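Local coordinates for SH3 domain-containing protein (Dictyostelium discoideum, PDB 4NQI) that drives membrane remodelling to control osmoregulation, phagocytosis and cytokinesis, its I-BAR domain probably binding phosphatidylinositol lipids, at residues Lys80-Arg92 against Leu205-Thr219. Residues are numbered along the deposited sequence; the frame is centred on the assembly and turned at random.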
loop_
_atom_site.group_PDB
_atom_site.type_symbol
_atom_site.label_atom_id
_atom_site.label_comp_id
_atom_site.label_asym_id
_atom_site.label_seq_id
_atom_site.Cartn_x
_atom_site.Cartn_y
_atom_site.Cartn_z
ATOM N N LYS B 80 16.412 -11.339 -7.082
ATOM C CA LYS B 80 15.014 -11.733 -7.140
ATOM C C LYS B 80 14.167 -10.860 -6.213
ATOM O O LYS B 80 13.035 -10.502 -6.546
ATOM C CB LYS B 80 14.884 -13.209 -6.767
ATOM C CG LYS B 80 13.551 -13.825 -7.125
ATOM C CD LYS B 80 13.563 -15.328 -6.899
ATOM C CE LYS B 80 12.157 -15.882 -6.988
ATOM N NZ LYS B 80 11.242 -15.080 -6.133
ATOM N N LEU B 81 14.727 -10.513 -5.056
ATOM C CA LEU B 81 14.057 -9.619 -4.115
ATOM C C LEU B 81 13.935 -8.220 -4.713
ATOM O O LEU B 81 12.886 -7.581 -4.608
ATOM C CB LEU B 81 14.819 -9.571 -2.785
ATOM C CG LEU B 81 14.310 -8.595 -1.720
ATOM C CD1 LEU B 81 12.875 -8.906 -1.359
ATOM C CD2 LEU B 81 15.183 -8.631 -0.472
ATOM N N ALA B 82 15.009 -7.760 -5.353
ATOM C CA ALA B 82 15.030 -6.450 -6.001
ATOM C C ALA B 82 13.969 -6.338 -7.096
ATOM O O ALA B 82 13.239 -5.344 -7.162
ATOM C CB ALA B 82 16.413 -6.160 -6.569
ATOM N N ASP B 83 13.897 -7.352 -7.958
ATOM C CA ASP B 83 12.927 -7.366 -9.053
ATOM C C ASP B 83 11.486 -7.342 -8.546
ATOM O O ASP B 83 10.619 -6.697 -9.140
ATOM C CB ASP B 83 13.139 -8.593 -9.945
ATOM C CG ASP B 83 14.388 -8.488 -10.800
ATOM O OD1 ASP B 83 14.969 -7.384 -10.879
ATOM O OD2 ASP B 83 14.781 -9.510 -11.404
ATOM N N ALA B 84 11.237 -8.054 -7.451
ATOM C CA ALA B 84 9.898 -8.132 -6.874
ATOM C C ALA B 84 9.458 -6.773 -6.335
ATOM O O ALA B 84 8.354 -6.309 -6.626
ATOM C CB ALA B 84 9.856 -9.182 -5.778
ATOM N N ILE B 85 10.330 -6.136 -5.556
ATOM C CA ILE B 85 10.045 -4.820 -4.993
ATOM C C ILE B 85 9.873 -3.772 -6.095
ATOM O O ILE B 85 8.982 -2.925 -6.018
ATOM C CB ILE B 85 11.132 -4.383 -3.976
ATOM C CG1 ILE B 85 11.101 -5.296 -2.746
ATOM C CG2 ILE B 85 10.934 -2.936 -3.553
ATOM C CD1 ILE B 85 12.033 -4.864 -1.625
ATOM N N LYS B 86 10.709 -3.841 -7.128
ATOM C CA LYS B 86 10.591 -2.917 -8.254
ATOM C C LYS B 86 9.232 -3.053 -8.941
ATOM O O LYS B 86 8.515 -2.061 -9.123
ATOM C CB LYS B 86 11.714 -3.144 -9.267
ATOM C CG LYS B 86 11.657 -2.186 -10.452
ATOM N N ASP B 87 8.875 -4.281 -9.307
ATOM C CA ASP B 87 7.605 -4.538 -9.977
ATOM C C ASP B 87 6.403 -4.094 -9.144
ATOM O O ASP B 87 5.461 -3.513 -9.675
ATOM C CB ASP B 87 7.493 -6.015 -10.356
ATOM C CG ASP B 87 8.406 -6.389 -11.508
ATOM O OD1 ASP B 87 8.838 -5.473 -12.244
ATOM O OD2 ASP B 87 8.682 -7.595 -11.686
ATOM N N LEU B 88 6.440 -4.363 -7.842
ATOM C CA LEU B 88 5.351 -3.965 -6.951
ATOM C C LEU B 88 5.254 -2.445 -6.776
ATOM O O LEU B 88 4.153 -1.893 -6.725
ATOM C CB LEU B 88 5.489 -4.654 -5.591
ATOM C CG LEU B 88 5.244 -6.165 -5.582
ATOM C CD1 LEU B 88 5.518 -6.755 -4.211
ATOM C CD2 LEU B 88 3.820 -6.480 -6.009
ATOM N N GLU B 89 6.397 -1.768 -6.692
ATOM C CA GLU B 89 6.396 -0.315 -6.529
ATOM C C GLU B 89 5.965 0.403 -7.805
ATOM O O GLU B 89 5.354 1.473 -7.745
ATOM C CB GLU B 89 7.759 0.197 -6.051
ATOM C CG GLU B 89 8.144 -0.264 -4.648
ATOM C CD GLU B 89 7.076 0.033 -3.604
ATOM O OE1 GLU B 89 6.399 1.080 -3.703
ATOM O OE2 GLU B 89 6.915 -0.786 -2.675
ATOM N N ASN B 90 6.282 -0.185 -8.956
ATOM C CA ASN B 90 5.776 0.320 -10.228
ATOM C C ASN B 90 4.252 0.232 -10.277
ATOM O O ASN B 90 3.585 1.143 -10.769
ATOM C CB ASN B 90 6.390 -0.449 -11.405
ATOM C CG ASN B 90 7.731 0.119 -11.847
ATOM O OD1 ASN B 90 7.927 1.335 -11.879
ATOM N ND2 ASN B 90 8.658 -0.765 -12.198
ATOM N N ARG B 91 3.708 -0.864 -9.754
ATOM C CA ARG B 91 2.263 -1.073 -9.755
ATOM C C ARG B 91 1.546 -0.206 -8.722
ATOM O O ARG B 91 0.374 0.129 -8.898
ATOM C CB ARG B 91 1.928 -2.551 -9.538
ATOM C CG ARG B 91 2.506 -3.473 -10.605
ATOM C CD ARG B 91 2.086 -4.921 -10.391
ATOM N NE ARG B 91 3.022 -5.856 -11.013
ATOM C CZ ARG B 91 2.667 -6.907 -11.747
ATOM N NH1 ARG B 91 1.386 -7.172 -11.964
ATOM N NH2 ARG B 91 3.599 -7.696 -12.266
ATOM N N ARG B 92 2.244 0.154 -7.646
ATOM C CA ARG B 92 1.676 1.076 -6.668
ATOM C C ARG B 92 1.502 2.442 -7.318
ATOM O O ARG B 92 0.513 3.135 -7.072
ATOM C CB ARG B 92 2.562 1.202 -5.426
ATOM C CG ARG B 92 1.920 2.028 -4.312
ATOM C CD ARG B 92 2.923 2.470 -3.253
ATOM N NE ARG B 92 3.738 1.359 -2.770
ATOM C CZ ARG B 92 3.350 0.498 -1.835
ATOM N NH1 ARG B 92 2.150 0.612 -1.279
ATOM N NH2 ARG B 92 4.160 -0.481 -1.457
ATOM N N LEU B 205 -3.257 -4.972 -6.353
ATOM C CA LEU B 205 -1.892 -4.791 -5.863
ATOM C C LEU B 205 -1.611 -5.683 -4.659
ATOM O O LEU B 205 -0.558 -6.322 -4.583
ATOM C CB LEU B 205 -1.636 -3.330 -5.489
ATOM C CG LEU B 205 -0.288 -3.075 -4.806
ATOM C CD1 LEU B 205 0.855 -3.229 -5.796
ATOM C CD2 LEU B 205 -0.238 -1.710 -4.148
ATOM N N SER B 206 -2.555 -5.719 -3.721
ATOM C CA SER B 206 -2.435 -6.564 -2.538
ATOM C C SER B 206 -2.287 -8.032 -2.934
ATOM O O SER B 206 -1.491 -8.764 -2.342
ATOM C CB SER B 206 -3.652 -6.386 -1.626
ATOM O OG SER B 206 -3.783 -5.044 -1.196
ATOM N N ALA B 207 -3.054 -8.451 -3.937
ATOM C CA ALA B 207 -3.004 -9.826 -4.427
ATOM C C ALA B 207 -1.668 -10.134 -5.103
ATOM O O ALA B 207 -1.126 -11.235 -4.957
ATOM C CB ALA B 207 -4.160 -10.098 -5.378
ATOM N N ASP B 208 -1.143 -9.166 -5.851
ATOM C CA ASP B 208 0.167 -9.323 -6.479
ATOM C C ASP B 208 1.274 -9.365 -5.426
ATOM O O ASP B 208 2.263 -10.084 -5.578
ATOM C CB ASP B 208 0.433 -8.190 -7.473
ATOM C CG ASP B 208 -0.515 -8.212 -8.660
ATOM O OD1 ASP B 208 -1.120 -9.273 -8.931
ATOM O OD2 ASP B 208 -0.646 -7.166 -9.331
ATOM N N THR B 209 1.100 -8.589 -4.359
ATOM C CA THR B 209 2.072 -8.543 -3.269
ATOM C C THR B 209 2.166 -9.891 -2.561
ATOM O O THR B 209 3.270 -10.394 -2.309
ATOM C CB THR B 209 1.712 -7.454 -2.243
ATOM O OG1 THR B 209 1.620 -6.187 -2.904
ATOM C CG2 THR B 209 2.767 -7.376 -1.151
HETATM N N MSE B 210 1.010 -10.474 -2.244
HETATM C CA MSE B 210 0.965 -11.779 -1.585
HETATM C C MSE B 210 1.609 -12.854 -2.457
HETATM O O MSE B 210 2.389 -13.672 -1.971
HETATM C CB MSE B 210 -0.476 -12.178 -1.256
HETATM C CG MSE B 210 -1.177 -11.258 -0.267
HETATM SE SE MSE B 210 -3.027 -11.782 0.076
HETATM C CE MSE B 210 -2.704 -13.475 0.976
ATOM N N SER B 211 1.280 -12.843 -3.745
ATOM C CA SER B 211 1.822 -13.818 -4.689
ATOM C C SER B 211 3.343 -13.716 -4.815
ATOM O O SER B 211 4.040 -14.732 -4.800
ATOM C CB SER B 211 1.174 -13.641 -6.063
ATOM O OG SER B 211 1.690 -14.573 -6.996
ATOM N N LYS B 212 3.853 -12.492 -4.933
ATOM C CA LYS B 212 5.286 -12.272 -5.128
ATOM C C LYS B 212 6.118 -12.521 -3.870
ATOM O O LYS B 212 7.077 -13.292 -3.902
ATOM C CB LYS B 212 5.555 -10.862 -5.664
ATOM C CG LYS B 212 5.302 -10.699 -7.156
ATOM C CD LYS B 212 6.137 -9.560 -7.738
ATOM C CE LYS B 212 5.875 -9.387 -9.231
ATOM N NZ LYS B 212 6.264 -10.583 -10.032
ATOM N N PHE B 213 5.753 -11.865 -2.771
ATOM C CA PHE B 213 6.536 -11.935 -1.535
ATOM C C PHE B 213 6.587 -13.334 -0.916
ATOM O O PHE B 213 7.517 -13.653 -0.176
ATOM C CB PHE B 213 6.042 -10.897 -0.516
ATOM C CG PHE B 213 6.549 -9.501 -0.778
ATOM C CD1 PHE B 213 7.463 -9.260 -1.796
ATOM C CD2 PHE B 213 6.123 -8.433 0.000
ATOM C CE1 PHE B 213 7.939 -7.981 -2.036
ATOM C CE2 PHE B 213 6.595 -7.150 -0.237
ATOM C CZ PHE B 213 7.503 -6.926 -1.256
ATOM N N SER B 214 5.599 -14.169 -1.226
ATOM C CA SER B 214 5.606 -15.558 -0.769
ATOM C C SER B 214 6.706 -16.358 -1.460
ATOM O O SER B 214 7.356 -17.201 -0.837
ATOM C CB SER B 214 4.247 -16.217 -1.010
ATOM O OG SER B 214 3.250 -15.641 -0.187
ATOM N N THR B 215 6.908 -16.093 -2.749
ATOM C CA THR B 215 7.968 -16.749 -3.510
ATOM C C THR B 215 9.354 -16.363 -2.975
ATOM O O THR B 215 10.244 -17.213 -2.873
ATOM C CB THR B 215 7.871 -16.421 -5.014
ATOM O OG1 THR B 215 6.545 -16.704 -5.483
ATOM C CG2 THR B 215 8.863 -17.249 -5.808
ATOM N N ASN B 216 9.532 -15.086 -2.633
ATOM C CA ASN B 216 10.784 -14.617 -2.043
ATOM C C ASN B 216 11.034 -15.260 -0.682
ATOM O O ASN B 216 12.141 -15.717 -0.400
ATOM C CB ASN B 216 10.782 -13.093 -1.897
ATOM C CG ASN B 216 10.618 -12.378 -3.223
ATOM O OD1 ASN B 216 9.575 -11.782 -3.493
ATOM N ND2 ASN B 216 11.658 -12.417 -4.051
ATOM N N LEU B 217 9.998 -15.290 0.157
ATOM C CA LEU B 217 10.073 -15.941 1.465
ATOM C C LEU B 217 10.501 -17.401 1.340
ATOM O O LEU B 217 11.355 -17.872 2.092
ATOM C CB LEU B 217 8.731 -15.852 2.195
ATOM C CG LEU B 217 8.345 -14.494 2.782
ATOM C CD1 LEU B 217 6.972 -14.550 3.437
ATOM C CD2 LEU B 217 9.386 -14.028 3.785
ATOM N N ASN B 218 9.905 -18.112 0.385
ATOM C CA ASN B 218 10.277 -19.497 0.122
ATOM C C ASN B 218 11.739 -19.620 -0.301
ATOM O O ASN B 218 12.460 -20.496 0.184
ATOM C CB ASN B 218 9.360 -20.108 -0.941
ATOM C CG ASN B 218 9.675 -21.566 -1.217
ATOM O OD1 ASN B 218 9.392 -22.439 -0.395
ATOM N ND2 ASN B 218 10.257 -21.837 -2.381
ATOM N N THR B 219 12.175 -18.734 -1.194
ATOM C CA THR B 219 13.568 -18.705 -1.640
ATOM C C THR B 219 14.525 -18.386 -0.489
ATOM O O THR B 219 15.544 -19.062 -0.315
ATOM C CB THR B 219 13.776 -17.687 -2.782
ATOM O OG1 THR B 219 13.074 -18.129 -3.951
ATOM C CG2 THR B 219 15.253 -17.544 -3.116
#
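The Lys80 side chain crosses that of Thr215 at about a right angle, its amine NZ lying 3.2 Å from Thr215 CG2, while its CE passes Thr219 OG1 at 3.9 Å. Cut back to alanine, this position would probably leave the Thr215 methyl and the Thr219 hydroxyl without the aliphatic cover of the lysine chain. One turn on, Ala84 CB approaches the edge of the Phe213 ring, near its plane. Asp87 CB touches Lys212 CE at 3.9 Å. Leu88 is the central knob, seated among Asp208, Thr209, Lys212 and Phe213; with CG anti to the carbonyl carbon (chi1 -69°), its CD1 makes a CH-pi contact over one ring face, 3.8 Å from the Phe213 centroid. Lys212 returns the packing as a knob among Ala84, Asp87, Leu88 and Arg91. Arg91, extended from CG to NE, closes a salt bridge through NH1 to Asp208 OD2 (3.3 Å), a weak hydrogen bond with guanidinium and carboxylate planes 70° apart. Arg92 CB meets Leu205 CD2 at 4.2 Å. Segments 80-92 and 205-219 run antiparallel (173°), on helices 72-140 and 152-224 of the elongated I-BAR bundle: helix 15-64 packs on Leu81 and Arg92, and the second subunit packs against Thr209.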